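PDB 6IDS: MATE family efflux transporter from Vibrio cholerae, which probably exports drugs and other toxic compounds across the membrane by exchange for protons, as a member of the MATE multidrug transporter family. Local coordinates for residues 24-29 and 276-281; 62-67 and 147-152; 68-73 and 235-240; 157-162 and 212-217. The protein carries 1 engineered substitution. All coordinates share one frame; numbering follows the deposited sequence.

Contact 1: 24-29 and 276-281; sequences GVLSLM and EFFALV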
loop_
_atom_site.group_PDB
_atom_site.type_symbol
_atom_site.label_atom_id
_atom_site.label_comp_id
_atom_site.label_asym_id
_atom_site.label_seq_id
_atom_site.Cartn_x
_atom_site.Cartn_y
_atom_site.Cartn_z
ATOM N N GLY A 24 -8.914 0.950 -9.302
ATOM C CA GLY A 24 -8.546 2.094 -8.490
ATOM C C GLY A 24 -7.052 2.149 -8.244
ATOM O O GLY A 24 -6.427 3.199 -8.392
ATOM N N VAL A 25 -6.484 1.008 -7.865
ATOM C CA VAL A 25 -5.051 0.897 -7.612
ATOM C C VAL A 25 -4.245 1.200 -8.877
ATOM O O VAL A 25 -3.213 1.875 -8.822
ATOM C CB VAL A 25 -4.685 -0.508 -7.077
ATOM C CG1 VAL A 25 -3.184 -0.745 -7.141
ATOM C CG2 VAL A 25 -5.192 -0.676 -5.650
ATOM N N LEU A 26 -4.725 0.712 -10.016
ATOM C CA LEU A 26 -4.065 0.966 -11.294
ATOM C C LEU A 26 -4.095 2.445 -11.669
ATOM O O LEU A 26 -3.161 2.950 -12.287
ATOM C CB LEU A 26 -4.708 0.137 -12.408
ATOM C CG LEU A 26 -3.974 -1.144 -12.807
ATOM C CD1 LEU A 26 -4.618 -1.769 -14.033
ATOM C CD2 LEU A 26 -2.509 -0.840 -13.067
ATOM N N SER A 27 -5.168 3.136 -11.300
ATOM C CA SER A 27 -5.303 4.552 -11.624
ATOM C C SER A 27 -4.257 5.396 -10.902
ATOM O O SER A 27 -3.631 6.268 -11.503
ATOM C CB SER A 27 -6.706 5.050 -11.278
ATOM O OG SER A 27 -7.665 4.533 -12.183
ATOM N N LEU A 28 -4.074 5.124 -9.614
ATOM C CA LEU A 28 -3.121 5.860 -8.787
ATOM C C LEU A 28 -1.694 5.746 -9.329
ATOM O O LEU A 28 -1.077 6.754 -9.669
ATOM C CB LEU A 28 -3.184 5.362 -7.338
ATOM C CG LEU A 28 -4.115 6.084 -6.354
ATOM C CD1 LEU A 28 -5.340 6.674 -7.044
ATOM C CD2 LEU A 28 -4.543 5.145 -5.230
ATOM N N MET A 29 -1.186 4.519 -9.421
ATOM C CA MET A 29 0.175 4.269 -9.896
ATOM C C MET A 29 0.422 4.837 -11.295
ATOM O O MET A 29 1.521 5.304 -11.598
ATOM C CB MET A 29 0.469 2.766 -9.887
ATOM C CG MET A 29 0.380 2.131 -8.508
ATOM S SD MET A 29 0.659 0.349 -8.514
ATOM C CE MET A 29 0.543 -0.008 -6.762
ATOM N N GLU A 276 7.382 -4.590 -10.488
ATOM C CA GLU A 276 6.813 -5.480 -9.478
ATOM C C GLU A 276 5.474 -4.976 -8.953
ATOM O O GLU A 276 4.519 -5.745 -8.837
ATOM C CB GLU A 276 7.775 -5.658 -8.301
ATOM C CG GLU A 276 8.823 -6.747 -8.475
ATOM C CD GLU A 276 9.415 -7.182 -7.144
ATOM O OE1 GLU A 276 8.725 -7.036 -6.113
ATOM O OE2 GLU A 276 10.567 -7.663 -7.128
ATOM N N PHE A 277 5.410 -3.685 -8.633
ATOM C CA PHE A 277 4.186 -3.087 -8.107
ATOM C C PHE A 277 3.033 -3.228 -9.090
ATOM O O PHE A 277 1.895 -3.459 -8.687
ATOM C CB PHE A 277 4.406 -1.614 -7.762
ATOM C CG PHE A 277 4.975 -1.395 -6.390
ATOM C CD1 PHE A 277 6.259 -0.904 -6.227
ATOM C CD2 PHE A 277 4.228 -1.694 -5.262
ATOM C CE1 PHE A 277 6.785 -0.706 -4.966
ATOM C CE2 PHE A 277 4.748 -1.500 -3.998
ATOM C CZ PHE A 277 6.028 -1.006 -3.851
ATOM N N PHE A 278 3.334 -3.089 -10.376
ATOM C CA PHE A 278 2.334 -3.278 -11.419
ATOM C C PHE A 278 2.030 -4.755 -11.644
ATOM O O PHE A 278 0.933 -5.111 -12.067
ATOM C CB PHE A 278 2.794 -2.633 -12.728
ATOM C CG PHE A 278 2.488 -1.167 -12.821
ATOM C CD1 PHE A 278 1.244 -0.735 -13.247
ATOM C CD2 PHE A 278 3.444 -0.220 -12.488
ATOM C CE1 PHE A 278 0.954 0.613 -13.336
ATOM C CE2 PHE A 278 3.162 1.131 -12.576
ATOM C CZ PHE A 278 1.914 1.548 -13.000
ATOM N N ALA A 279 3.006 -5.612 -11.372
ATOM C CA ALA A 279 2.820 -7.046 -11.557
ATOM C C ALA A 279 2.113 -7.657 -10.353
ATOM O O ALA A 279 1.723 -8.824 -10.374
ATOM C CB ALA A 279 4.156 -7.729 -11.797
ATOM N N LEU A 280 1.946 -6.858 -9.304
ATOM C CA LEU A 280 1.309 -7.320 -8.076
ATOM C C LEU A 280 0.053 -6.526 -7.723
ATOM O O LEU A 280 -0.429 -6.607 -6.594
ATOM C CB LEU A 280 2.298 -7.251 -6.909
ATOM C CG LEU A 280 3.313 -8.386 -6.779
ATOM C CD1 LEU A 280 4.337 -8.067 -5.699
ATOM C CD2 LEU A 280 2.603 -9.691 -6.469
ATOM N N VAL A 281 -0.476 -5.763 -8.678
ATOM C CA VAL A 281 -1.658 -4.939 -8.424
ATOM C C VAL A 281 -2.876 -5.774 -8.042
ATOM O O VAL A 281 -3.735 -5.315 -7.290
ATOM C CB VAL A 281 -2.030 -4.065 -9.646
ATOM C CG1 VAL A 281 -1.042 -2.920 -9.806
ATOM C CG2 VAL A 281 -2.108 -4.903 -10.916
#

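Contact 2: 62-67 and 147-152; sequences GIQVGL and LYFYYS. With OLC ((2R)-2,3-dihydroxypropyl (9Z)-octadec-9-enoate), chain B.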
loop_
_atom_site.group_PDB
_atom_site.type_symbol
_atom_site.label_atom_id
_atom_site.label_comp_id
_atom_site.label_asym_id
_atom_site.label_seq_id
_atom_site.Cartn_x
_atom_site.Cartn_y
_atom_site.Cartn_z
ATOM N N GLY A 62 2.540 5.171 5.354
ATOM C CA GLY A 62 2.728 4.093 6.309
ATOM C C GLY A 62 1.783 4.206 7.491
ATOM O O GLY A 62 1.077 3.255 7.823
ATOM N N ILE A 63 1.778 5.375 8.126
ATOM C CA ILE A 63 0.847 5.675 9.210
ATOM C C ILE A 63 -0.591 5.566 8.715
ATOM O O ILE A 63 -1.473 5.054 9.407
ATOM C CB ILE A 63 1.084 7.093 9.777
ATOM C CG1 ILE A 63 2.500 7.221 10.340
ATOM C CG2 ILE A 63 0.056 7.431 10.839
ATOM C CD1 ILE A 63 2.843 8.620 10.808
ATOM N N GLN A 64 -0.797 6.040 7.492
ATOM C CA GLN A 64 -2.112 6.133 6.873
ATOM C C GLN A 64 -2.845 4.795 6.805
ATOM O O GLN A 64 -3.897 4.624 7.423
ATOM C CB GLN A 64 -1.963 6.719 5.469
ATOM C CG GLN A 64 -3.200 7.382 4.916
ATOM C CD GLN A 64 -2.932 8.055 3.587
ATOM O OE1 GLN A 64 -2.122 8.976 3.497
ATOM N NE2 GLN A 64 -3.604 7.590 2.544
ATOM N N VAL A 65 -2.285 3.847 6.057
ATOM C CA VAL A 65 -2.937 2.558 5.844
ATOM C C VAL A 65 -2.891 1.690 7.097
ATOM O O VAL A 65 -3.627 0.711 7.208
ATOM C CB VAL A 65 -2.297 1.789 4.667
ATOM C CG1 VAL A 65 -1.955 2.750 3.539
ATOM C CG2 VAL A 65 -1.059 1.029 5.122
ATOM N N GLY A 66 -2.027 2.056 8.039
ATOM C CA GLY A 66 -1.960 1.361 9.308
ATOM C C GLY A 66 -3.258 1.542 10.067
ATOM O O GLY A 66 -3.775 0.603 10.674
ATOM N N LEU A 67 -3.793 2.759 10.022
ATOM C CA LEU A 67 -5.058 3.070 10.678
ATOM C C LEU A 67 -6.229 2.460 9.914
ATOM O O LEU A 67 -7.204 2.005 10.513
ATOM C CB LEU A 67 -5.241 4.584 10.810
ATOM C CG LEU A 67 -6.557 5.058 11.434
ATOM C CD1 LEU A 67 -6.732 4.497 12.838
ATOM C CD2 LEU A 67 -6.623 6.578 11.447
ATOM N N LEU A 147 -9.423 11.302 2.857
ATOM C CA LEU A 147 -10.188 10.627 1.818
ATOM C C LEU A 147 -10.015 9.117 1.919
ATOM O O LEU A 147 -10.972 8.357 1.768
ATOM C CB LEU A 147 -9.756 11.123 0.437
ATOM C CG LEU A 147 -10.428 10.473 -0.772
ATOM C CD1 LEU A 147 -11.936 10.651 -0.711
ATOM C CD2 LEU A 147 -9.866 11.052 -2.063
ATOM N N TYR A 148 -8.784 8.697 2.187
ATOM C CA TYR A 148 -8.463 7.284 2.339
ATOM C C TYR A 148 -9.143 6.682 3.568
ATOM O O TYR A 148 -9.481 5.499 3.583
ATOM C CB TYR A 148 -6.945 7.092 2.428
ATOM C CG TYR A 148 -6.529 5.669 2.708
ATOM C CD1 TYR A 148 -6.594 4.700 1.714
ATOM C CD2 TYR A 148 -6.074 5.293 3.966
ATOM C CE1 TYR A 148 -6.221 3.396 1.965
ATOM C CE2 TYR A 148 -5.698 3.993 4.228
ATOM C CZ TYR A 148 -5.772 3.046 3.224
ATOM O OH TYR A 148 -5.398 1.745 3.478
ATOM N N PHE A 149 -9.340 7.500 4.597
ATOM C CA PHE A 149 -9.998 7.044 5.817
ATOM C C PHE A 149 -11.483 6.819 5.571
ATOM O O PHE A 149 -12.072 5.878 6.101
ATOM C CB PHE A 149 -9.786 8.045 6.954
ATOM C CG PHE A 149 -8.369 8.104 7.447
ATOM C CD1 PHE A 149 -7.554 6.985 7.386
ATOM C CD2 PHE A 149 -7.850 9.278 7.968
ATOM C CE1 PHE A 149 -6.249 7.034 7.838
ATOM C CE2 PHE A 149 -6.545 9.335 8.417
ATOM C CZ PHE A 149 -5.744 8.211 8.354
ATOM N N TYR A 150 -12.082 7.686 4.763
ATOM C CA TYR A 150 -13.458 7.489 4.334
ATOM C C TYR A 150 -13.575 6.207 3.517
ATOM O O TYR A 150 -14.563 5.482 3.628
ATOM C CB TYR A 150 -13.952 8.687 3.523
ATOM C CG TYR A 150 -14.412 9.860 4.364
ATOM C CD1 TYR A 150 -15.581 9.789 5.107
ATOM C CD2 TYR A 150 -13.685 11.042 4.400
ATOM C CE1 TYR A 150 -16.011 10.857 5.872
ATOM C CE2 TYR A 150 -14.107 12.117 5.161
ATOM C CZ TYR A 150 -15.270 12.019 5.896
ATOM O OH TYR A 150 -15.695 13.084 6.654
ATOM N N TYR A 151 -12.560 5.931 2.700
ATOM C CA TYR A 151 -12.518 4.695 1.922
ATOM C C TYR A 151 -12.500 3.479 2.839
ATOM O O TYR A 151 -13.215 2.506 2.607
ATOM C CB TYR A 151 -11.294 4.663 1.003
ATOM C CG TYR A 151 -11.336 5.652 -0.137
ATOM C CD1 TYR A 151 -12.526 6.259 -0.518
ATOM C CD2 TYR A 151 -10.181 5.976 -0.835
ATOM C CE1 TYR A 151 -12.562 7.161 -1.565
ATOM C CE2 TYR A 151 -10.206 6.879 -1.880
ATOM C CZ TYR A 151 -11.399 7.467 -2.242
ATOM O OH TYR A 151 -11.425 8.365 -3.282
ATOM N N SER A 152 -11.680 3.543 3.883
ATOM C CA SER A 152 -11.563 2.444 4.835
ATOM C C SER A 152 -12.892 2.147 5.520
ATOM O O SER A 152 -13.203 0.992 5.810
ATOM C CB SER A 152 -10.494 2.754 5.881
ATOM O OG SER A 152 -9.225 2.889 5.273
HETATM C C17 OLC B . -3.132 3.678 -0.894
HETATM C C16 OLC B . -3.585 5.021 -1.423
HETATM C C12 OLC B . -5.738 8.204 -1.476
HETATM C C15 OLC B . -3.410 6.068 -0.346
HETATM C C13 OLC B . -4.617 8.235 -0.458
HETATM C C14 OLC B . -3.426 7.450 -0.966
#

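Contact 3: 68-73 and 235-240; sequences GIATTA and HIMGPA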
loop_
_atom_site.group_PDB
_atom_site.type_symbol
_atom_site.label_atom_id
_atom_site.label_comp_id
_atom_site.label_asym_id
_atom_site.label_seq_id
_atom_site.Cartn_x
_atom_site.Cartn_y
_atom_site.Cartn_z
ATOM N N GLY A 68 -6.125 2.455 8.589
ATOM C CA GLY A 68 -7.150 1.873 7.743
ATOM C C GLY A 68 -7.298 0.378 7.951
ATOM O O GLY A 68 -8.406 -0.156 7.900
ATOM N N ILE A 69 -6.176 -0.298 8.184
ATOM C CA ILE A 69 -6.178 -1.734 8.441
ATOM C C ILE A 69 -6.899 -2.035 9.752
ATOM O O ILE A 69 -7.698 -2.971 9.833
ATOM C CB ILE A 69 -4.744 -2.301 8.481
ATOM C CG1 ILE A 69 -4.179 -2.397 7.065
ATOM C CG2 ILE A 69 -4.722 -3.676 9.130
ATOM C CD1 ILE A 69 -2.690 -2.641 7.015
ATOM N N ALA A 70 -6.630 -1.228 10.771
ATOM C CA ALA A 70 -7.319 -1.364 12.046
ATOM C C ALA A 70 -8.796 -1.029 11.881
ATOM O O ALA A 70 -9.662 -1.729 12.401
ATOM C CB ALA A 70 -6.679 -0.473 13.101
ATOM N N THR A 71 -9.070 0.047 11.148
ATOM C CA THR A 71 -10.438 0.482 10.876
ATOM C C THR A 71 -11.267 -0.613 10.216
ATOM O O THR A 71 -12.376 -0.918 10.651
ATOM C CB THR A 71 -10.455 1.719 9.964
ATOM O OG1 THR A 71 -9.683 2.767 10.564
ATOM C CG2 THR A 71 -11.880 2.198 9.737
ATOM N N THR A 72 -10.714 -1.196 9.159
ATOM C CA THR A 72 -11.394 -2.240 8.406
ATOM C C THR A 72 -11.639 -3.478 9.262
ATOM O O THR A 72 -12.706 -4.081 9.202
ATOM C CB THR A 72 -10.587 -2.635 7.155
ATOM O OG1 THR A 72 -10.591 -1.548 6.220
ATOM C CG2 THR A 72 -11.187 -3.860 6.493
ATOM N N ALA A 73 -10.653 -3.843 10.073
ATOM C CA ALA A 73 -10.743 -5.050 10.885
ATOM C C ALA A 73 -11.730 -4.904 12.043
ATOM O O ALA A 73 -12.583 -5.765 12.249
ATOM C CB ALA A 73 -9.368 -5.427 11.414
ATOM N N HIS A 235 -4.632 -1.832 19.100
ATOM C CA HIS A 235 -4.110 -3.195 19.155
ATOM C C HIS A 235 -3.696 -3.694 17.776
ATOM O O HIS A 235 -2.721 -4.433 17.639
ATOM C CB HIS A 235 -5.148 -4.140 19.760
ATOM C CG HIS A 235 -4.820 -5.587 19.576
ATOM N ND1 HIS A 235 -3.672 -6.158 20.081
ATOM C CD2 HIS A 235 -5.484 -6.575 18.933
ATOM C CE1 HIS A 235 -3.646 -7.439 19.761
ATOM N NE2 HIS A 235 -4.731 -7.719 19.064
ATOM N N ILE A 236 -4.452 -3.290 16.762
ATOM C CA ILE A 236 -4.153 -3.648 15.383
ATOM C C ILE A 236 -3.317 -2.560 14.719
ATOM O O ILE A 236 -2.381 -2.849 13.975
ATOM C CB ILE A 236 -5.440 -3.875 14.566
ATOM C CG1 ILE A 236 -6.330 -4.911 15.254
ATOM C CG2 ILE A 236 -5.106 -4.319 13.151
ATOM C CD1 ILE A 236 -7.671 -5.097 14.590
ATOM N N MET A 237 -3.655 -1.308 15.008
ATOM C CA MET A 237 -2.982 -0.159 14.409
ATOM C C MET A 237 -1.502 -0.100 14.776
ATOM O O MET A 237 -0.665 0.269 13.952
ATOM C CB MET A 237 -3.667 1.136 14.840
ATOM C CG MET A 237 -3.443 2.305 13.900
ATOM S SD MET A 237 -3.657 3.894 14.727
ATOM C CE MET A 237 -4.897 3.501 15.962
ATOM N N GLY A 238 -1.194 -0.458 16.019
ATOM C CA GLY A 238 0.172 -0.443 16.516
ATOM C C GLY A 238 1.150 -1.231 15.667
ATOM O O GLY A 238 2.042 -0.651 15.051
ATOM N N PRO A 239 0.993 -2.565 15.637
ATOM C CA PRO A 239 1.858 -3.440 14.839
ATOM C C PRO A 239 1.726 -3.223 13.330
ATOM O O PRO A 239 2.698 -3.426 12.605
ATOM C CB PRO A 239 1.379 -4.846 15.226
ATOM C CG PRO A 239 0.727 -4.676 16.557
ATOM C CD PRO A 239 0.078 -3.334 16.497
ATOM N N ALA A 240 0.545 -2.821 12.870
ATOM C CA ALA A 240 0.305 -2.626 11.441
ATOM C C ALA A 240 1.195 -1.532 10.855
ATOM O O ALA A 240 1.668 -1.652 9.727
ATOM C CB ALA A 240 -1.161 -2.304 11.183
#

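Contact 4: 157-162 and 212-217; sequences NGNTLL and AQRQWT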
loop_
_atom_site.group_PDB
_atom_site.type_symbol
_atom_site.label_atom_id
_atom_site.label_comp_id
_atom_site.label_asym_id
_atom_site.label_seq_id
_atom_site.Cartn_x
_atom_site.Cartn_y
_atom_site.Cartn_z
ATOM N N ASN A 157 -17.594 -1.609 5.557
ATOM C CA ASN A 157 -19.025 -1.879 5.495
ATOM C C ASN A 157 -19.396 -2.704 4.265
ATOM O O ASN A 157 -20.569 -2.807 3.904
ATOM C CB ASN A 157 -19.816 -0.570 5.520
ATOM C CG ASN A 157 -19.723 0.140 6.859
ATOM O OD1 ASN A 157 -20.644 0.078 7.674
ATOM N ND2 ASN A 157 -18.605 0.813 7.095
ATOM N N GLY A 158 -18.387 -3.292 3.629
ATOM C CA GLY A 158 -18.602 -4.192 2.511
ATOM C C GLY A 158 -18.711 -3.496 1.169
ATOM O O GLY A 158 -19.168 -4.089 0.192
ATOM N N ASN A 159 -18.287 -2.238 1.120
ATOM C CA ASN A 159 -18.369 -1.455 -0.107
ATOM C C ASN A 159 -16.991 -1.031 -0.612
ATOM O O ASN A 159 -16.356 -0.148 -0.038
ATOM C CB ASN A 159 -19.258 -0.225 0.114
ATOM C CG ASN A 159 -19.664 0.453 -1.188
ATOM O OD1 ASN A 159 -18.905 0.485 -2.157
ATOM N ND2 ASN A 159 -20.873 1.000 -1.213
ATOM N N THR A 160 -16.538 -1.665 -1.692
ATOM C CA THR A 160 -15.274 -1.303 -2.327
ATOM C C THR A 160 -15.512 -0.618 -3.667
ATOM O O THR A 160 -14.590 -0.062 -4.263
ATOM C CB THR A 160 -14.377 -2.531 -2.553
ATOM O OG1 THR A 160 -15.078 -3.491 -3.355
ATOM C CG2 THR A 160 -13.997 -3.160 -1.227
ATOM N N LEU A 161 -16.755 -0.664 -4.135
ATOM C CA LEU A 161 -17.108 -0.081 -5.422
ATOM C C LEU A 161 -16.988 1.437 -5.386
ATOM O O LEU A 161 -16.454 2.044 -6.313
ATOM C CB LEU A 161 -18.525 -0.487 -5.833
ATOM C CG LEU A 161 -19.026 0.063 -7.171
ATOM C CD1 LEU A 161 -18.193 -0.467 -8.331
ATOM C CD2 LEU A 161 -20.494 -0.271 -7.362
ATOM N N LEU A 162 -17.479 2.047 -4.311
ATOM C CA LEU A 162 -17.429 3.503 -4.174
ATOM C C LEU A 162 -16.000 4.041 -4.010
ATOM O O LEU A 162 -15.638 5.015 -4.672
ATOM C CB LEU A 162 -18.305 3.968 -3.003
ATOM C CG LEU A 162 -18.293 5.461 -2.649
ATOM C CD1 LEU A 162 -18.742 6.326 -3.824
ATOM C CD2 LEU A 162 -19.160 5.725 -1.427
ATOM N N ALA A 212 -22.199 9.415 5.413
ATOM C CA ALA A 212 -23.140 9.900 6.416
ATOM C C ALA A 212 -24.573 9.483 6.077
ATOM O O ALA A 212 -25.392 9.266 6.970
ATOM C CB ALA A 212 -23.043 11.414 6.545
ATOM N N GLN A 213 -24.866 9.373 4.783
ATOM C CA GLN A 213 -26.197 8.998 4.307
ATOM C C GLN A 213 -26.562 7.569 4.706
ATOM O O GLN A 213 -27.728 7.267 4.952
ATOM C CB GLN A 213 -26.277 9.155 2.783
ATOM C CG GLN A 213 -27.687 9.325 2.223
ATOM C CD GLN A 213 -28.455 8.019 2.111
ATOM O OE1 GLN A 213 -28.139 7.167 1.280
ATOM N NE2 GLN A 213 -29.474 7.860 2.949
ATOM N N ARG A 214 -25.562 6.696 4.772
ATOM C CA ARG A 214 -25.791 5.303 5.142
ATOM C C ARG A 214 -25.570 5.097 6.638
ATOM O O ARG A 214 -25.586 3.966 7.125
ATOM C CB ARG A 214 -24.883 4.371 4.328
ATOM C CG ARG A 214 -24.789 4.747 2.852
ATOM C CD ARG A 214 -24.546 3.550 1.943
ATOM N NE ARG A 214 -24.708 3.913 0.536
ATOM C CZ ARG A 214 -23.707 4.239 -0.279
ATOM N NH1 ARG A 214 -22.457 4.239 0.164
ATOM N NH2 ARG A 214 -23.956 4.556 -1.542
ATOM N N GLN A 215 -25.376 6.205 7.353
ATOM C CA GLN A 215 -25.098 6.191 8.788
ATOM C C GLN A 215 -23.940 5.256 9.146
ATOM O O GLN A 215 -24.049 4.448 10.067
ATOM C CB GLN A 215 -26.360 5.811 9.574
ATOM C CG GLN A 215 -27.424 6.904 9.600
ATOM C CD GLN A 215 -28.782 6.419 9.121
ATOM O OE1 GLN A 215 -29.110 5.239 9.236
ATOM N NE2 GLN A 215 -29.577 7.333 8.577
ATOM N N TRP A 216 -22.837 5.373 8.406
ATOM C CA TRP A 216 -21.623 4.601 8.681
ATOM C C TRP A 216 -20.701 5.372 9.618
ATOM O O TRP A 216 -19.754 4.815 10.175
ATOM C CB TRP A 216 -20.888 4.252 7.380
ATOM C CG TRP A 216 -21.606 3.239 6.539
ATOM C CD1 TRP A 216 -22.663 2.468 6.921
ATOM C CD2 TRP A 216 -21.329 2.889 5.172
ATOM N NE1 TRP A 216 -23.059 1.659 5.883
ATOM C CE2 TRP A 216 -22.256 1.899 4.800
ATOM C CE3 TRP A 216 -20.383 3.322 4.236
ATOM C CZ2 TRP A 216 -22.271 1.330 3.527
ATOM C CZ3 TRP A 216 -20.400 2.752 2.969
ATOM C CH2 TRP A 216 -21.339 1.768 2.629
ATOM N N THR A 217 -20.987 6.660 9.776
ATOM C CA THR A 217 -20.275 7.507 10.725
ATOM C C THR A 217 -21.252 8.150 11.701
ATOM O O THR A 217 -22.323 8.611 11.309
ATOM C CB THR A 217 -19.479 8.614 10.024
ATOM O OG1 THR A 217 -20.323 9.280 9.078
ATOM C CG2 THR A 217 -18.278 8.030 9.304
HETATM O O HOH W 1 -19.371 2.048 10.236
#

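Contact 1: 24-29 and 276-281
Met29 of helix 5-40 carries most of this contact, and it meets the far segment through its sulfur and through its CB. The sulfur makes a Met-aromatic contact. Met29 SD stands 4.7 Å from the centroid of the Phe278 ring, and the line between them lies only 2° from the ring normal. Further back on the same side chain, Met29 CB touches Phe278 CZ at 3.6 Å. The methionine can span this distance because it is extended beyond CG, with chi2 and chi3 both anti. It runs past Val281 in the opposite direction, with Met29 SD 3.9 Å from Val281 CG1. The backbone also takes part, since Met29 SD lies 4.0 Å from Phe277 O.

Helix 5-40 packs here on the junction between helix 263-279 and helix 281-299. Leu280 is at the N-cap position, and the second helix starts at Val281. The contact bridges the two MatE regions of the sequence, consistent with the two-lobed MATE fold. Leu280 and Ala279 pack on Leu360 of helix 360-375.

The remaining contacts are purely aliphatic or aliphatic-aromatic. Leu26 CD2 reaches the edge of the Phe278 ring near its plane, 3.8 Å from Phe278 CD1. The same methyl is 4.1 Å from Val281 CG1. Val25 turns its CG1 anti to the backbone N (chi1 166°), which directs this methyl to Val281 CG1 at 4.1 Å. No hydrogen bond crosses between the segments. Leu28, which takes no part across the contact, touches a bound monoolein.

Contact 2: 62-67 and 147-152
Tyr148 and Gln64 face each other where segments 62-67 of helix 54-80 and 147-152 of helix 124-156 run in nearly the same direction, 22° apart, their axes 9.9 Å apart at the closest. This is parallel helix packing within the MATE fold, and both segments belong to the first MatE region of the sequence. The side chains fill the wide spacing. Tyr148 has its CG anti to the backbone N (chi1 175°), and its ring extends toward helix 54-80. Gln64 crosses it at a slant, with the amide plane 54° from the ring plane and Gln64 CG 3.7 Å from Tyr148 CD2. Farther out, Val65 CG1 packs 3.8 Å from Tyr148 CZ, close to the phenol end.

Phe149 forms the second point of contact. Leu67 CD2 lies over one face of its ring as a CH-pi contact, 3.9 Å from the centroid. Gln64 O lies at the ring edge, in plane, 3.4 Å from Phe149 CE1. Val94 and Ile97 of helix 84-111 touch Leu67 from outside the pair.

The oleoyl tail of a bound monoolein passes the Gln64 amide, with Gln64 NE2 3.2 Å from its C13. Tyr148 O is gripped by two donors, Ser152 N and Ser152 OG, from opposite faces of its plane. No hydrogen bond crosses, and between these segments the contact rests on van der Waals packing and one CH-pi contact.

Contact 3: 68-73 and 235-240
Ala70 and Met237 mark the closest backbone approach here, with CA atoms 5.1 Å apart. Helix 68-73 and helix 235-240 run roughly antiparallel, at 149°, and their axes come within 8.0 Å. Pro239 has no N-H to give to the turn before, and the helix is kinked there. Small residues allow the close approach. Ala70 CB rests against the backbone, 3.7 Å from Met237 N, and also touches Met237 CB at 3.8 Å.

Ile236 has the largest share of the contact, and its two branches reach different residues. CG2 lies anti to the backbone N and meets Ala70 CA at 3.9 Å. It also touches Ile69 CG2. The other branch carries CD1 toward Ala73 CB, at 3.6 Å; CG1 anti to the carbonyl carbon (chi1 -55°) and an extended chi2 of 174° put it there. Ile69 CG2 also comes to 4.3 Å from Ala240 CB, one turn beyond Ile236. Asn374 of helix 360-375 touches both isoleucines.

This is buried antiparallel packing of helix 54-80 on helix 226-244 in the helical bundle of the MATE transporter. Polar groups nearby are bonded within their own segment or beyond the pair. Thr72 OG1 donates to Gly68 O, which also accepts from Thr72 N on the opposite face of its plane. His235 NE2 is hydrogen-bonded to Gly377 O. At this point the contact rests on methyl groups fitted against alanines and backbone, with neither a hydrogen bond nor a charge pair between the two segments.

Contact 4: 157-162 and 212-217
Asn159 OD1 accepts from Leu162 N at 3.0 Å, with a nearly straight N-H...O angle of 174°. This is a capping bond at the start of helix 161-184. Just before it, helix 124-156 ends in a Schellman motif with Gly158 at C-prime. Helix 190-213 ends in the same way, with Gln215 at C-prime. The contact therefore joins three helix ends at the protein surface.

Its centre is a stack of Asn157 on Trp216. The amide and the indole are nearly parallel, 15° apart. Asn157 CB sits over the middle of the six-membered ring as a CH-pi contact, 3.6 Å from its centroid, and the carboxamide extends over the pyrrole side. Asn157 ND2 donates to Val153 O, and it has a weak bond to a water that lies 2.8 Å from Trp216 O. Arg214 CB packs near the rim of the opposite face of the indole, 3.6 Å above the plane.

Asn159 crosses the far end of the indole nearly at right angles, with its CB 3.8 Å from Trp216 CH2. Arg214 is extended from CG to NE, and Leu162 CD2 lies at the edge of its guanidinium, 4.0 Å from Arg214 NH1.

How the contacts relate
From the N terminus, helix 5-40 opens contact 1, which closes last, at 276-281, and so encloses the other three. Helix 54-80 then opens contact 2 at 62-67 and contact 3 at 68-73. Contact 2 closes at 147-152 on helix 124-156, before contact 3 does, so the two cross along the chain. They also touch in space, where Leu67 and Met237 pack together. Contact 4 opens at 157-162 after contact 2 has closed, and lies wholly within the span of contact 3, which ends on helix 226-244. Contact 4 ties helix ends near the surface, contacts 2 and 3 join helices inside, and contact 1 links the two MatE regions of the sequence.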